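Local coordinates for protein nuclear RNA export factor 2 (Drosophila melanogaster, PDB 6MRK) that acts with Piwi and Nxt1 as an effector of cotranscriptional transposon silencing in the ovary and may take part in mRNA export from the nucleus, at residues A[25-30]-A[103-108]. Numbering follows the deposited sequence.
Sequences EFENDE and PRVTHD
A carboxylate at the C-terminal end of helix 12-27 grips strand 104-119 in this NTF2-like domain, where the helix lies against a curved, mixed sheet. OE2 of E27 accepts two hydrogen bonds from one residue, H107: its backbone N at 2.7 Å from OE2, and its ring ND1 at 2.9 Å from the same oxygen. The imidazole donor uses the anti lone pair of OE2, and the carboxylate and ring planes are only 6° apart; the backbone N-H arrives from above the carboxylate plane. Beyond CG the E27 chain is extended, so it reaches along the strand past V105, and its CG lies in plane at the edge of the imidazole, 3.3 Å from H107 ND1. This His-carboxylate pair fixes the rotation of the ring, which also meets F156, and would tend to stabilise a protonated imidazole. Two residues back along the strand, V105 N makes a weak but nearly straight bond (171°) to the backbone O of E27, an oxygen also weakly bonded by R32. The other side of the strand pairs with 123-135, so the helix end takes up an edge of 104-119 here.

After the helix, N28 starts an Asx turn, its OD1 accepting from the backbone N of E30. The N28 amide stacks over one face of the R104 guanidinium, the planes 11° apart, with ND2 3.7 Å from R104 NH2. D29 OD1 packs against the aliphatic part of R104, 3.3 Å from its CG; to the guanidinium it offers opposite charge without a directed bond. Deeper, F26 CG is anti to its backbone N, which brings the ring to V105, whose CG2 meets the ring edge 3.9 Å from F26 CD2.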
# COMPACT_ATOMS: atom_id res chain seq x y z
N GLU A 25 -2.06 -8.99 16.05
CA GLU A 25 -0.79 -9.56 16.57
C GLU A 25 0.37 -8.57 16.40
O GLU A 25 1.39 -8.78 17.06
CB GLU A 25 -0.47 -10.86 15.84
CG GLU A 25 0.63 -11.65 16.50
CD GLU A 25 0.59 -13.13 16.13
OE1 GLU A 25 -0.31 -13.52 15.33
OE2 GLU A 25 1.45 -13.88 16.62
N PHE A 26 0.23 -7.57 15.52
CA PHE A 26 1.22 -6.47 15.37
C PHE A 26 1.09 -5.56 16.59
O PHE A 26 2.11 -5.06 17.07
CB PHE A 26 1.02 -5.70 14.06
CG PHE A 26 2.00 -4.58 13.86
CD1 PHE A 26 3.26 -4.84 13.35
CD2 PHE A 26 1.69 -3.27 14.21
CE1 PHE A 26 4.19 -3.82 13.19
CE2 PHE A 26 2.61 -2.25 14.04
CZ PHE A 26 3.86 -2.52 13.53
N GLU A 27 -0.14 -5.40 17.08
CA GLU A 27 -0.57 -4.41 18.11
C GLU A 27 0.43 -4.38 19.27
O GLU A 27 1.07 -3.32 19.46
CB GLU A 27 -2.00 -4.70 18.59
CG GLU A 27 -3.04 -4.29 17.55
CD GLU A 27 -4.46 -4.01 18.01
OE1 GLU A 27 -4.80 -4.36 19.16
OE2 GLU A 27 -5.23 -3.44 17.21
N ASN A 28 0.55 -5.47 20.02
CA ASN A 28 1.44 -5.52 21.20
C ASN A 28 2.87 -5.81 20.72
O ASN A 28 3.11 -6.91 20.18
CB ASN A 28 0.93 -6.51 22.26
CG ASN A 28 1.73 -6.47 23.54
OD1 ASN A 28 2.83 -5.93 23.57
ND2 ASN A 28 1.18 -7.05 24.59
N ASP A 29 3.76 -4.83 20.90
CA ASP A 29 5.16 -4.86 20.38
C ASP A 29 5.99 -5.91 21.12
O ASP A 29 7.01 -6.33 20.56
CB ASP A 29 5.82 -3.47 20.44
CG ASP A 29 5.76 -2.75 21.78
OD1 ASP A 29 4.80 -3.01 22.54
OD2 ASP A 29 6.66 -1.93 22.04
N GLU A 30 5.56 -6.32 22.31
CA GLU A 30 6.21 -7.38 23.14
C GLU A 30 6.16 -8.74 22.43
O GLU A 30 7.13 -9.50 22.60
CB GLU A 30 5.51 -7.51 24.50
CG GLU A 30 6.22 -6.79 25.64
CD GLU A 30 5.75 -7.27 27.00
OE1 GLU A 30 4.72 -6.75 27.51
OE2 GLU A 30 6.41 -8.20 27.55
N PRO A 103 6.47 1.85 17.40
CA PRO A 103 5.71 1.95 18.64
C PRO A 103 4.59 0.91 18.74
O PRO A 103 4.21 0.32 17.77
CB PRO A 103 5.10 3.36 18.59
CG PRO A 103 5.16 3.75 17.13
CD PRO A 103 6.38 3.06 16.57
N ARG A 104 4.09 0.75 19.95
CA ARG A 104 2.88 -0.03 20.24
C ARG A 104 1.69 0.70 19.64
O ARG A 104 1.67 1.95 19.68
CB ARG A 104 2.70 -0.18 21.74
CG ARG A 104 1.90 -1.41 22.10
CD ARG A 104 1.78 -1.57 23.58
NE ARG A 104 0.69 -2.49 23.84
CZ ARG A 104 0.42 -3.04 25.02
NH1 ARG A 104 1.17 -2.76 26.07
NH2 ARG A 104 -0.60 -3.87 25.13
N VAL A 105 0.72 -0.05 19.11
CA VAL A 105 -0.52 0.53 18.54
C VAL A 105 -1.72 -0.25 19.08
O VAL A 105 -1.50 -1.27 19.75
CB VAL A 105 -0.49 0.53 16.99
CG1 VAL A 105 0.69 1.32 16.45
CG2 VAL A 105 -0.50 -0.88 16.42
N THR A 106 -2.91 0.29 18.86
CA THR A 106 -4.24 -0.35 18.93
C THR A 106 -4.98 0.13 17.67
O THR A 106 -5.20 1.34 17.56
CB THR A 106 -4.96 0.05 20.23
OG1 THR A 106 -4.25 -0.54 21.32
CG2 THR A 106 -6.40 -0.40 20.30
N HIS A 107 -5.31 -0.76 16.74
CA HIS A 107 -6.10 -0.41 15.54
C HIS A 107 -7.57 -0.22 15.94
O HIS A 107 -8.05 -0.99 16.78
CB HIS A 107 -5.96 -1.48 14.45
CG HIS A 107 -4.55 -1.79 14.07
ND1 HIS A 107 -3.73 -2.54 14.87
CD2 HIS A 107 -3.84 -1.48 12.96
CE1 HIS A 107 -2.56 -2.68 14.29
NE2 HIS A 107 -2.60 -2.04 13.10
N ASP A 108 -8.26 0.72 15.31
CA ASP A 108 -9.73 0.88 15.44
C ASP A 108 -10.39 0.04 14.33
O ASP A 108 -10.55 0.54 13.22
CB ASP A 108 -10.11 2.37 15.42
CG ASP A 108 -11.60 2.66 15.39
OD1 ASP A 108 -12.40 1.70 15.37
OD2 ASP A 108 -11.97 3.85 15.34